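Local structure of glucuronan lyase A (Trichoderma reesei, 2ZZJ) at residues V31-S36 / Y221-V226; P84-I89 / M111-N116; N117-R122 / A144-G149; W151-L156 / V233-A238. The protein probably cleaves beta-1,4-linked glucuronan within its chains by a lyase reaction, using a beta-jelly-roll fold that also holds a calcium ion. All coordinates share one frame; numbering follows the deposited sequence.

Contact 1. Residues V31-S36 / Y221-V226. With CA (calcium ion), chain B.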
loop_
_atom_site.group_PDB
_atom_site.type_symbol
_atom_site.label_atom_id
_atom_site.label_comp_id
_atom_site.label_asym_id
_atom_site.label_seq_id
_atom_site.Cartn_x
_atom_site.Cartn_y
_atom_site.Cartn_z
ATOM N N VAL A 31 -0.130 -13.036 14.786
ATOM C CA VAL A 31 -0.257 -11.679 15.328
ATOM C C VAL A 31 1.129 -11.068 15.488
ATOM O O VAL A 31 2.053 -11.750 15.910
ATOM C CB VAL A 31 -1.008 -11.699 16.691
ATOM C CG1 VAL A 31 -0.865 -10.378 17.418
ATOM C CG2 VAL A 31 -2.480 -12.035 16.482
ATOM N N PHE A 32 1.287 -9.779 15.155
ATOM C CA PHE A 32 2.557 -9.135 15.378
ATOM C C PHE A 32 2.712 -8.601 16.827
ATOM O O PHE A 32 3.752 -8.791 17.458
ATOM C CB PHE A 32 2.796 -8.006 14.351
ATOM C CG PHE A 32 4.061 -7.229 14.596
ATOM C CD1 PHE A 32 5.314 -7.848 14.453
ATOM C CD2 PHE A 32 4.002 -5.885 14.977
ATOM C CE1 PHE A 32 6.504 -7.149 14.703
ATOM C CE2 PHE A 32 5.194 -5.156 15.225
ATOM C CZ PHE A 32 6.452 -5.801 15.095
ATOM N N LYS A 33 1.689 -7.939 17.336
ATOM C CA LYS A 33 1.727 -7.344 18.682
ATOM C C LYS A 33 0.332 -7.484 19.262
ATOM O O LYS A 33 -0.657 -7.429 18.512
ATOM C CB LYS A 33 2.147 -5.868 18.586
ATOM C CG LYS A 33 2.493 -5.208 19.907
ATOM C CD LYS A 33 2.800 -3.690 19.767
ATOM C CE LYS A 33 4.014 -3.403 18.854
ATOM N NZ LYS A 33 4.433 -1.930 18.778
ATOM N N GLY A 34 0.229 -7.655 20.588
ATOM C CA GLY A 34 -1.096 -7.793 21.203
ATOM C C GLY A 34 -1.727 -9.126 20.853
ATOM O O GLY A 34 -1.026 -10.102 20.648
ATOM N N THR A 35 -3.048 -9.175 20.750
ATOM C CA THR A 35 -3.738 -10.459 20.588
ATOM C C THR A 35 -4.575 -10.516 19.322
ATOM O O THR A 35 -5.399 -11.420 19.147
ATOM C CB THR A 35 -4.683 -10.727 21.803
ATOM O OG1 THR A 35 -5.652 -9.675 21.889
ATOM C CG2 THR A 35 -3.900 -10.748 23.086
ATOM N N SER A 36 -4.386 -9.546 18.427
ATOM C CA SER A 36 -5.211 -9.469 17.245
ATOM C C SER A 36 -4.379 -9.010 16.063
ATOM O O SER A 36 -3.460 -8.202 16.232
ATOM C CB SER A 36 -6.325 -8.461 17.474
ATOM O OG SER A 36 -7.325 -8.636 16.492
ATOM N N TYR A 221 -1.763 -8.323 8.439
ATOM C CA TYR A 221 -1.360 -6.959 8.748
ATOM C C TYR A 221 -1.576 -6.678 10.216
ATOM O O TYR A 221 -2.472 -7.267 10.848
ATOM C CB TYR A 221 -2.220 -5.962 7.968
ATOM C CG TYR A 221 -1.960 -5.971 6.492
ATOM C CD1 TYR A 221 -1.062 -5.051 5.931
ATOM C CD2 TYR A 221 -2.579 -6.885 5.664
ATOM C CE1 TYR A 221 -0.801 -5.044 4.525
ATOM C CE2 TYR A 221 -2.320 -6.906 4.260
ATOM C CZ TYR A 221 -1.453 -5.974 3.723
ATOM O OH TYR A 221 -1.280 -5.993 2.357
ATOM N N ASP A 222 -0.825 -5.728 10.734
ATOM C CA ASP A 222 -0.996 -5.307 12.123
ATOM C C ASP A 222 -0.319 -3.961 12.338
ATOM O O ASP A 222 0.510 -3.544 11.526
ATOM C CB ASP A 222 -0.357 -6.373 13.022
ATOM C CG ASP A 222 -0.901 -6.350 14.460
ATOM O OD1 ASP A 222 -1.716 -5.452 14.815
ATOM O OD2 ASP A 222 -0.483 -7.240 15.215
ATOM N N GLU A 223 -0.635 -3.319 13.469
ATOM C CA GLU A 223 0.116 -2.212 13.966
ATOM C C GLU A 223 0.299 -1.116 12.880
ATOM O O GLU A 223 1.426 -0.787 12.502
ATOM C CB GLU A 223 1.479 -2.740 14.517
ATOM C CG GLU A 223 2.173 -1.842 15.500
ATOM C CD GLU A 223 1.442 -1.703 16.866
ATOM O OE1 GLU A 223 2.017 -0.955 17.685
ATOM O OE2 GLU A 223 0.334 -2.279 17.105
ATOM N N VAL A 224 -0.817 -0.579 12.387
ATOM C CA VAL A 224 -0.790 0.463 11.358
ATOM C C VAL A 224 -0.944 1.815 12.032
ATOM O O VAL A 224 -1.756 1.952 12.974
ATOM C CB VAL A 224 -1.942 0.278 10.320
ATOM C CG1 VAL A 224 -1.779 1.271 9.136
ATOM C CG2 VAL A 224 -1.986 -1.182 9.782
ATOM N N ALA A 225 -0.190 2.812 11.565
ATOM C CA ALA A 225 -0.211 4.143 12.182
ATOM C C ALA A 225 0.136 5.214 11.160
ATOM O O ALA A 225 0.906 4.944 10.199
ATOM C CB ALA A 225 0.787 4.230 13.378
ATOM N N VAL A 226 -0.429 6.417 11.391
ATOM C CA VAL A 226 -0.067 7.613 10.637
ATOM C C VAL A 226 0.248 8.666 11.689
ATOM O O VAL A 226 -0.467 8.773 12.693
ATOM C CB VAL A 226 -1.217 8.129 9.696
ATOM C CG1 VAL A 226 -0.704 9.328 8.863
ATOM C CG2 VAL A 226 -1.738 6.991 8.782
HETATM CA CA CA B . -2.138 -6.394 17.031
HETATM O O HOH W 1 -3.801 -6.396 18.877
HETATM O O HOH W 2 -1.027 -4.437 17.894
#

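Contact 2. Residues P84-I89 / M111-N116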
loop_
_atom_site.group_PDB
_atom_site.type_symbol
_atom_site.label_atom_id
_atom_site.label_comp_id
_atom_site.label_asym_id
_atom_site.label_seq_id
_atom_site.Cartn_x
_atom_site.Cartn_y
_atom_site.Cartn_z
ATOM N N PRO A 84 6.760 -13.531 -10.508
ATOM C CA PRO A 84 7.083 -12.248 -11.116
ATOM C C PRO A 84 5.944 -11.237 -11.211
ATOM O O PRO A 84 6.205 -10.062 -11.486
ATOM C CB PRO A 84 7.533 -12.624 -12.546
ATOM C CG PRO A 84 7.157 -14.049 -12.755
ATOM C CD PRO A 84 6.987 -14.677 -11.429
ATOM N N GLN A 85 4.699 -11.679 -11.047
ATOM C CA GLN A 85 3.557 -10.751 -11.056
ATOM C C GLN A 85 3.602 -9.871 -9.812
ATOM O O GLN A 85 4.315 -10.180 -8.859
ATOM C CB GLN A 85 2.227 -11.495 -11.123
ATOM C CG GLN A 85 1.931 -12.105 -12.506
ATOM C CD GLN A 85 0.566 -12.743 -12.593
ATOM O OE1 GLN A 85 0.205 -13.587 -11.781
ATOM N NE2 GLN A 85 -0.179 -12.396 -13.639
ATOM N N SER A 86 2.860 -8.767 -9.841
ATOM C CA SER A 86 2.682 -7.921 -8.660
ATOM C C SER A 86 1.571 -8.435 -7.772
ATOM O O SER A 86 0.495 -8.752 -8.262
ATOM C CB SER A 86 2.326 -6.495 -9.079
ATOM O OG SER A 86 1.766 -5.763 -7.987
ATOM N N TYR A 87 1.840 -8.479 -6.471
ATOM C CA TYR A 87 0.796 -8.556 -5.426
ATOM C C TYR A 87 0.980 -7.296 -4.591
ATOM O O TYR A 87 2.012 -7.116 -3.949
ATOM C CB TYR A 87 0.897 -9.834 -4.580
ATOM C CG TYR A 87 0.628 -11.076 -5.401
ATOM C CD1 TYR A 87 -0.674 -11.541 -5.565
ATOM C CD2 TYR A 87 1.678 -11.746 -6.071
ATOM C CE1 TYR A 87 -0.938 -12.674 -6.339
ATOM C CE2 TYR A 87 1.423 -12.883 -6.856
ATOM C CZ TYR A 87 0.106 -13.327 -6.989
ATOM O OH TYR A 87 -0.217 -14.430 -7.760
ATOM N N ASN A 88 0.005 -6.398 -4.676
ATOM C CA ASN A 88 0.121 -5.098 -4.043
ATOM C C ASN A 88 -0.262 -5.267 -2.578
ATOM O O ASN A 88 -1.184 -6.026 -2.263
ATOM C CB ASN A 88 -0.802 -4.094 -4.731
ATOM C CG ASN A 88 -0.389 -2.658 -4.468
ATOM O OD1 ASN A 88 0.536 -2.125 -5.106
ATOM N ND2 ASN A 88 -1.068 -2.018 -3.521
ATOM N N ILE A 89 0.460 -4.591 -1.685
ATOM C CA ILE A 89 0.185 -4.734 -0.255
ATOM C C ILE A 89 -0.290 -3.437 0.457
ATOM O O ILE A 89 -0.822 -3.526 1.574
ATOM C CB ILE A 89 1.350 -5.379 0.539
ATOM C CG1 ILE A 89 2.640 -4.525 0.463
ATOM C CG2 ILE A 89 1.633 -6.846 0.038
ATOM C CD1 ILE A 89 3.772 -5.054 1.417
ATOM N N MET A 111 2.421 3.373 -4.268
ATOM C CA MET A 111 1.963 1.992 -4.058
ATOM C C MET A 111 3.120 1.183 -3.530
ATOM O O MET A 111 4.309 1.492 -3.801
ATOM C CB MET A 111 1.420 1.345 -5.361
ATOM C CG MET A 111 0.200 2.075 -5.963
ATOM S SD MET A 111 -0.248 1.378 -7.598
ATOM C CE MET A 111 -1.361 0.111 -7.069
ATOM N N ILE A 112 2.789 0.147 -2.764
ATOM C CA ILE A 112 3.808 -0.745 -2.245
ATOM C C ILE A 112 3.416 -2.152 -2.631
ATOM O O ILE A 112 2.280 -2.566 -2.400
ATOM C CB ILE A 112 3.951 -0.619 -0.685
ATOM C CG1 ILE A 112 4.146 0.867 -0.293
ATOM C CG2 ILE A 112 5.090 -1.583 -0.183
ATOM C CD1 ILE A 112 4.366 1.161 1.182
ATOM N N TRP A 113 4.345 -2.906 -3.223
ATOM C CA TRP A 113 4.002 -4.241 -3.695
ATOM C C TRP A 113 5.158 -5.216 -3.623
ATOM O O TRP A 113 6.280 -4.802 -3.380
ATOM C CB TRP A 113 3.383 -4.208 -5.102
ATOM C CG TRP A 113 4.286 -3.811 -6.289
ATOM C CD1 TRP A 113 4.836 -4.670 -7.225
ATOM C CD2 TRP A 113 4.619 -2.483 -6.733
ATOM N NE1 TRP A 113 5.522 -3.956 -8.182
ATOM C CE2 TRP A 113 5.407 -2.621 -7.912
ATOM C CE3 TRP A 113 4.335 -1.186 -6.248
ATOM C CZ2 TRP A 113 5.905 -1.515 -8.616
ATOM C CZ3 TRP A 113 4.853 -0.077 -6.939
ATOM C CH2 TRP A 113 5.636 -0.266 -8.122
ATOM N N ILE A 114 4.819 -6.500 -3.758
ATOM C CA ILE A 114 5.796 -7.611 -3.901
ATOM C C ILE A 114 5.886 -7.991 -5.372
ATOM O O ILE A 114 4.865 -8.201 -6.010
ATOM C CB ILE A 114 5.335 -8.894 -3.095
ATOM C CG1 ILE A 114 4.979 -8.557 -1.636
ATOM C CG2 ILE A 114 6.438 -9.951 -3.065
ATOM C CD1 ILE A 114 6.128 -7.994 -0.836
ATOM N N GLN A 115 7.105 -8.086 -5.915
ATOM C CA GLN A 115 7.335 -8.598 -7.266
ATOM C C GLN A 115 8.479 -9.594 -7.105
ATOM O O GLN A 115 9.510 -9.240 -6.579
ATOM C CB GLN A 115 7.731 -7.424 -8.184
ATOM C CG GLN A 115 7.478 -7.601 -9.651
ATOM C CD GLN A 115 7.625 -6.298 -10.446
ATOM O OE1 GLN A 115 6.898 -5.325 -10.237
ATOM N NE2 GLN A 115 8.551 -6.297 -11.406
ATOM N N ASN A 116 8.283 -10.841 -7.499
ATOM C CA ASN A 116 9.239 -11.900 -7.110
ATOM C C ASN A 116 9.388 -11.861 -5.590
ATOM O O ASN A 116 8.368 -11.786 -4.894
ATOM C CB ASN A 116 10.581 -11.700 -7.840
ATOM C CG ASN A 116 10.443 -11.906 -9.366
ATOM O OD1 ASN A 116 10.049 -12.985 -9.800
ATOM N ND2 ASN A 116 10.776 -10.882 -10.161
HETATM O O HOH W 3 8.735 -9.446 -12.376
HETATM O O HOH W 4 4.813 -10.999 -6.459
#

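Contact 3. Residues N117-R122 / A144-G149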
loop_
_atom_site.group_PDB
_atom_site.type_symbol
_atom_site.label_atom_id
_atom_site.label_comp_id
_atom_site.label_asym_id
_atom_site.label_seq_id
_atom_site.Cartn_x
_atom_site.Cartn_y
_atom_site.Cartn_z
ATOM N N ASN A 117 10.616 -11.847 -5.059
ATOM C CA ASN A 117 10.763 -11.766 -3.592
ATOM C C ASN A 117 11.202 -10.382 -3.122
ATOM O O ASN A 117 11.836 -10.229 -2.081
ATOM C CB ASN A 117 11.710 -12.850 -3.051
ATOM C CG ASN A 117 13.136 -12.636 -3.476
ATOM O OD1 ASN A 117 13.415 -11.879 -4.404
ATOM N ND2 ASN A 117 14.061 -13.309 -2.789
ATOM N N GLN A 118 10.841 -9.371 -3.887
ATOM C CA GLN A 118 11.351 -8.036 -3.635
ATOM C C GLN A 118 10.217 -7.059 -3.344
ATOM O O GLN A 118 9.184 -7.116 -4.009
ATOM C CB GLN A 118 12.117 -7.577 -4.869
ATOM C CG GLN A 118 13.382 -8.416 -5.144
ATOM C CD GLN A 118 14.441 -8.155 -4.080
ATOM O OE1 GLN A 118 15.002 -9.086 -3.495
ATOM N NE2 GLN A 118 14.643 -6.895 -3.768
ATOM N N LEU A 119 10.429 -6.182 -2.357
ATOM C CA LEU A 119 9.552 -5.023 -2.124
ATOM C C LEU A 119 9.822 -3.935 -3.148
ATOM O O LEU A 119 10.971 -3.478 -3.282
ATOM C CB LEU A 119 9.807 -4.418 -0.761
ATOM C CG LEU A 119 8.752 -3.480 -0.158
ATOM C CD1 LEU A 119 7.552 -4.287 0.273
ATOM C CD2 LEU A 119 9.330 -2.703 1.022
ATOM N N TYR A 120 8.769 -3.510 -3.833
ATOM C CA TYR A 120 8.819 -2.384 -4.754
ATOM C C TYR A 120 7.974 -1.218 -4.238
ATOM O O TYR A 120 6.961 -1.435 -3.567
ATOM C CB TYR A 120 8.165 -2.805 -6.066
ATOM C CG TYR A 120 9.055 -3.534 -7.044
ATOM C CD1 TYR A 120 9.136 -3.096 -8.369
ATOM C CD2 TYR A 120 9.783 -4.665 -6.656
ATOM C CE1 TYR A 120 9.942 -3.751 -9.298
ATOM C CE2 TYR A 120 10.599 -5.342 -7.596
ATOM C CZ TYR A 120 10.658 -4.864 -8.906
ATOM O OH TYR A 120 11.457 -5.525 -9.842
ATOM N N SER A 121 8.322 0.015 -4.608
ATOM C CA SER A 121 7.385 1.115 -4.393
ATOM C C SER A 121 7.497 2.085 -5.539
ATOM O O SER A 121 8.260 1.836 -6.482
ATOM C CB SER A 121 7.572 1.814 -3.033
ATOM O OG SER A 121 6.458 2.679 -2.769
ATOM N N ARG A 122 6.725 3.161 -5.480
ATOM C CA ARG A 122 6.765 4.182 -6.526
ATOM C C ARG A 122 6.164 5.442 -5.985
ATOM O O ARG A 122 5.527 5.416 -4.942
ATOM C CB ARG A 122 5.917 3.728 -7.711
ATOM C CG ARG A 122 4.455 3.712 -7.425
ATOM C CD ARG A 122 3.635 3.159 -8.574
ATOM N NE ARG A 122 2.348 3.826 -8.616
ATOM C CZ ARG A 122 1.490 3.749 -9.631
ATOM N NH1 ARG A 122 0.337 4.394 -9.578
ATOM N NH2 ARG A 122 1.785 3.024 -10.714
ATOM N N ALA A 144 13.932 -4.185 -0.769
ATOM C CA ALA A 144 14.307 -5.180 0.212
ATOM C C ALA A 144 13.840 -6.528 -0.238
ATOM O O ALA A 144 12.760 -6.663 -0.836
ATOM C CB ALA A 144 13.686 -4.889 1.577
ATOM N N THR A 145 14.648 -7.533 0.080
ATOM C CA THR A 145 14.250 -8.929 -0.035
ATOM C C THR A 145 13.239 -9.264 1.060
ATOM O O THR A 145 13.443 -8.982 2.262
ATOM C CB THR A 145 15.494 -9.865 0.086
ATOM O OG1 THR A 145 16.428 -9.484 -0.923
ATOM C CG2 THR A 145 15.093 -11.277 -0.151
ATOM N N VAL A 146 12.139 -9.866 0.641
ATOM C CA VAL A 146 11.062 -10.167 1.548
ATOM C C VAL A 146 10.973 -11.671 1.775
ATOM O O VAL A 146 10.723 -12.435 0.816
ATOM C CB VAL A 146 9.690 -9.633 0.990
ATOM C CG1 VAL A 146 8.607 -9.914 1.965
ATOM C CG2 VAL A 146 9.762 -8.131 0.681
ATOM N N SER A 147 11.180 -12.084 3.013
ATOM C CA SER A 147 11.001 -13.468 3.420
ATOM C C SER A 147 9.546 -13.803 3.720
ATOM O O SER A 147 8.806 -12.998 4.289
ATOM C CB SER A 147 11.868 -13.781 4.638
ATOM O OG SER A 147 11.412 -13.045 5.768
ATOM N N ALA A 148 9.131 -14.993 3.329
ATOM C CA ALA A 148 7.789 -15.463 3.643
ATOM C C ALA A 148 7.667 -15.943 5.087
ATOM O O ALA A 148 8.665 -16.358 5.704
ATOM C CB ALA A 148 7.385 -16.602 2.661
ATOM N N GLY A 149 6.451 -15.922 5.631
ATOM C CA GLY A 149 6.179 -16.480 6.951
ATOM C C GLY A 149 6.777 -15.737 8.131
ATOM O O GLY A 149 6.772 -16.269 9.255
#

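Contact 4. Residues W151-L156 / V233-A238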
loop_
_atom_site.group_PDB
_atom_site.type_symbol
_atom_site.label_atom_id
_atom_site.label_comp_id
_atom_site.label_asym_id
_atom_site.label_seq_id
_atom_site.Cartn_x
_atom_site.Cartn_y
_atom_site.Cartn_z
ATOM N N TRP A 151 6.916 -11.668 10.083
ATOM C CA TRP A 151 6.424 -10.270 10.164
ATOM C C TRP A 151 7.505 -9.298 9.732
ATOM O O TRP A 151 8.639 -9.302 10.286
ATOM C CB TRP A 151 5.971 -9.920 11.576
ATOM C CG TRP A 151 4.647 -10.527 11.914
ATOM C CD1 TRP A 151 4.404 -11.670 12.643
ATOM C CD2 TRP A 151 3.387 -10.032 11.499
ATOM N NE1 TRP A 151 3.051 -11.891 12.719
ATOM C CE2 TRP A 151 2.402 -10.894 12.026
ATOM C CE3 TRP A 151 2.987 -8.934 10.713
ATOM C CZ2 TRP A 151 1.037 -10.690 11.801
ATOM C CZ3 TRP A 151 1.645 -8.726 10.498
ATOM C CH2 TRP A 151 0.677 -9.607 11.041
ATOM N N HIS A 152 7.174 -8.455 8.768
ATOM C CA HIS A 152 8.036 -7.354 8.336
ATOM C C HIS A 152 7.414 -6.017 8.702
ATOM O O HIS A 152 6.222 -5.939 8.855
ATOM C CB HIS A 152 8.253 -7.427 6.833
ATOM C CG HIS A 152 8.926 -8.697 6.415
ATOM N ND1 HIS A 152 10.219 -9.012 6.797
ATOM C CD2 HIS A 152 8.486 -9.733 5.660
ATOM C CE1 HIS A 152 10.539 -10.196 6.298
ATOM N NE2 HIS A 152 9.518 -10.646 5.580
ATOM N N ARG A 153 8.246 -4.992 8.870
ATOM C CA ARG A 153 7.809 -3.733 9.390
ATOM C C ARG A 153 8.285 -2.653 8.457
ATOM O O ARG A 153 9.496 -2.539 8.185
ATOM C CB ARG A 153 8.389 -3.492 10.812
ATOM C CG ARG A 153 7.899 -4.498 11.884
ATOM C CD ARG A 153 8.751 -5.787 11.948
ATOM N NE ARG A 153 10.157 -5.538 12.286
ATOM C CZ ARG A 153 11.155 -6.380 11.976
ATOM N NH1 ARG A 153 10.903 -7.519 11.311
ATOM N NH2 ARG A 153 12.407 -6.080 12.308
ATOM N N VAL A 154 7.336 -1.834 7.998
ATOM C CA VAL A 154 7.586 -0.841 6.955
ATOM C C VAL A 154 7.287 0.519 7.559
ATOM O O VAL A 154 6.248 0.690 8.234
ATOM C CB VAL A 154 6.668 -1.050 5.705
ATOM C CG1 VAL A 154 6.830 0.101 4.693
ATOM C CG2 VAL A 154 6.945 -2.402 5.023
ATOM N N VAL A 155 8.223 1.455 7.375
ATOM C CA VAL A 155 7.993 2.844 7.756
ATOM C C VAL A 155 8.284 3.714 6.532
ATOM O O VAL A 155 9.326 3.510 5.843
ATOM C CB VAL A 155 8.830 3.299 8.963
ATOM C CG1 VAL A 155 8.570 4.808 9.261
ATOM C CG2 VAL A 155 8.540 2.443 10.223
ATOM N N LEU A 156 7.357 4.631 6.242
ATOM C CA LEU A 156 7.545 5.611 5.179
ATOM C C LEU A 156 7.618 6.992 5.804
ATOM O O LEU A 156 6.841 7.327 6.703
ATOM C CB LEU A 156 6.383 5.595 4.177
ATOM C CG LEU A 156 5.824 4.237 3.727
ATOM C CD1 LEU A 156 4.570 4.446 2.855
ATOM C CD2 LEU A 156 6.853 3.517 2.958
ATOM N N VAL A 233 4.958 5.992 14.406
ATOM C CA VAL A 233 4.460 4.946 13.484
ATOM C C VAL A 233 5.266 3.666 13.415
ATOM O O VAL A 233 4.843 2.711 12.785
ATOM C CB VAL A 233 4.249 5.483 12.044
ATOM C CG1 VAL A 233 3.481 6.783 12.076
ATOM C CG2 VAL A 233 5.587 5.656 11.276
ATOM N N ASP A 234 6.461 3.665 14.009
ATOM C CA ASP A 234 7.343 2.494 13.948
ATOM C C ASP A 234 6.717 1.296 14.668
ATOM O O ASP A 234 6.519 1.319 15.892
ATOM C CB ASP A 234 8.708 2.863 14.587
ATOM C CG ASP A 234 9.655 1.681 14.674
ATOM O OD1 ASP A 234 9.399 0.645 14.021
ATOM O OD2 ASP A 234 10.667 1.813 15.397
ATOM N N PRO A 235 6.360 0.235 13.925
ATOM C CA PRO A 235 5.740 -0.896 14.653
ATOM C C PRO A 235 6.617 -1.525 15.731
ATOM O O PRO A 235 6.100 -2.237 16.604
ATOM C CB PRO A 235 5.506 -1.950 13.560
ATOM C CG PRO A 235 5.483 -1.138 12.219
ATOM C CD PRO A 235 6.472 -0.006 12.467
ATOM N N ASP A 236 7.918 -1.280 15.654
ATOM C CA ASP A 236 8.922 -1.908 16.527
ATOM C C ASP A 236 9.186 -1.166 17.836
ATOM O O ASP A 236 10.103 -1.519 18.602
ATOM C CB ASP A 236 10.237 -2.075 15.758
ATOM C CG ASP A 236 10.207 -3.269 14.813
ATOM O OD1 ASP A 236 9.528 -4.271 15.122
ATOM O OD2 ASP A 236 10.857 -3.208 13.746
ATOM N N GLN A 237 8.404 -0.135 18.102
ATOM C CA GLN A 237 8.513 0.499 19.417
ATOM C C GLN A 237 7.139 0.981 19.828
ATOM O O GLN A 237 6.187 0.898 19.052
ATOM C CB GLN A 237 9.537 1.649 19.377
ATOM C CG GLN A 237 9.215 2.703 18.377
ATOM C CD GLN A 237 10.251 3.806 18.388
ATOM O OE1 GLN A 237 10.427 4.493 19.410
ATOM N NE2 GLN A 237 10.939 3.978 17.285
ATOM N N ALA A 238 7.025 1.485 21.055
ATOM C CA ALA A 238 5.731 1.960 21.542
ATOM C C ALA A 238 5.280 3.221 20.766
ATOM O O ALA A 238 4.099 3.354 20.375
ATOM C CB ALA A 238 5.789 2.200 23.068
ATOM O OXT ALA A 238 6.080 4.130 20.449
#

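Contact 1. Residues V31-S36 / Y221-V226
The carboxylate of D222 reaches across to the loop 31-36 and shares a calcium ion with it. Both of its oxygens bind the metal, the closer being OD1 of D222 at 2.4 Å. The loop supplies two backbone carbonyls, S36 O and, at 2.3 Å from the calcium, K33 O. With the carbonyl of D7 the ligands come to three backbone carbonyls, one bidentate carboxylate and two waters, so that D222 is the one side chain that binds the metal directly. CG of D222 stands anti to the backbone N (chi1 -158°), and OD2 also accepts from K33 N at 3.1 Å, the donor lying above the carboxylate plane; a weak bond from F32 N joins it. Strand 216-227 of the jelly roll has a G1 beta bulge here, with E223 and V224 both facing N6, and thus D222 and E223 both turn their side chains to the loop instead of alternating. A bend at chi3 (-61°) turns CE of K33 toward E223, and NZ, one bond further, forms a salt bridge with E223 OE1 at 2.8 Å, the amine sitting above the carboxylate plane; NZ also donates to P235 O. E223 OE2 has Y5 OH as a partner and takes a hydrogen bond from one of the calcium waters, which makes E223 a second-shell residue. Beside this pair, CB of E223 meets the edge of the F32 ring at CD2, 4.1 Å away.

Contact 2. Residues P84-I89 / M111-N116
I114 O is approached by three groups: Y87 N donates to it at 3.1 Å, the CA-H of S86 comes against it, and a water lies close by. Y87 O in turn accepts from I114 N in a nearly straight bond of 2.9 Å, and I89 N gives a third backbone bond to I112 O. These bonds join strands 86-95 and 106-115 of a beta hairpin in the jelly roll, Y87 and I114 forming an antiparallel hydrogen-bonded pair and N88 and W113 the next, non-hydrogen-bonded one. On the face of S86, N88 and W113, the indole is held by a 2.8 Å bond from W113 NE1 to Q115 OE1, the acceptor lying in the ring plane. CG of W113 takes the crowded position between backbone N and carbonyl carbon (chi1 68°), and its CD1 lies 3.3 Å from S86 OG; this small hydroxyl also bonds N202. The N88 amide, its plane 21° from that of the indole, brings OD1 to 3.5 Å from CB of W113, while its ND2 donates to A90 O. Branched aliphatic chains suit the side that I89, I112 and I114 line, where F72 and F74 also pack: CG1 of I89 meets CG2 of I112 at 3.9 Å, and CG2 of I89 nears CG1 of I114. At the open end of the hairpin, a water links P84 O to Q115 NE2.

Contact 3. Residues N117-R122 / A144-G149
Two nearly straight backbone bonds, V146 N to N117 O and L119 N to A144 O, each 2.8 Å long, flank the antiparallel non-hydrogen-bonded pair of Q118 and T145. They tie the open end of the beta hairpin made by strands 118-126 and 135-145 in one sheet of the jelly roll. The same two carbonyls are also met by CA-H groups, since T145 CA lies near N117 O and Q118 CA lies 3.4 Å from A144 O. Each oxygen thus takes one N-H bond and has a weaker C-H contact beside it. Q118 and T145 project from the same face. The chain of Q118 doubles back at chi2 (-69°), which turns CD toward the other strand and leaves it 3.9 Å from A144 O and 4.0 Å from T145 OG1. A flexible amide that can both donate and accept suits this place at the sheet surface, beside a hydroxyl and a carbonyl. An alanine here would remove the amide, and the hydroxyl of T145 would probably be left without a polar neighbour from the facing strand. T145 is beta-branched, a shape well suited to an extended chain; its CG2 packs against the side chain of N117. L119 points to the opposite face, into the interior, where I112 and F172 also touch it. V146, whose CG2 lies anti to the carbonyl carbon, extends this apolar side: CG2 of V146 sits 3.7 Å from L119 N and 4.0 Å from L119 CB.

Contact 4. Residues W151-L156 / V233-A238
One salt bridge carries the polar side of this contact, between R153 on strand 152-160 and D236 in the C-terminal tail. R153 NE donates to D236 OD2 over 2.8 Å in an almost straight bond (176°); D236 OD2 receives it on its syn lone pair and lies in the guanidinium plane, although the two planar groups are turned 60° from each other. The arginine chain folds at chi2 and chi3, and its NH1 also donates to W151 O at 3.1 Å, again in the guanidinium plane; two edges of the group are thus tied and its rotation fixed. A leucine in its place would remove the guanidinium, and D236 would probably be left without its charged mate and W151 O without this donor. The apolar contacts lie alongside. CG of R153 meets P235 CB at 3.9 Å, while V155 offers one methyl to each neighbour: CG1 to V233 CG2 at 3.7 Å and CG2 to P235 CD at 3.9 Å. Bonds within the tail shape it for this fit. D234 begins a type I turn in which its OD1 accepts from D236 N at 2.9 Å, an Asx turn, and its OD2 accepts from Q237 NE2. A proline suits the second place of such a turn, where its ring already holds phi near the value required. Buried methyls on V155 and V233 and a charge pair that ends on the exposed D236 imply that the tail is attached to the strand by both packing and electrostatic attraction.

The contacts fall into two pairs. Contacts 1 and 4, centres 9 Å apart, share one sheet of the jelly roll, where strands 216-227 and 152-160 both border strand 66-76; K33 joins them through P235 O. Contacts 2 and 3, 8 Å apart, lie on the other sheet, on the successive strands 86-95, 106-115, 118-126 and 135-145. The sheets meet where Y221 OH probably bonds I89 O, although the centres of contacts 1 and 2 are 21 Å apart, and where I112 packs on L156. Along the chain, contact 1 encloses contacts 2 and 3 and interleaves with contact 4. The C-terminal tail lies beside the calcium loop, held there in part by K33.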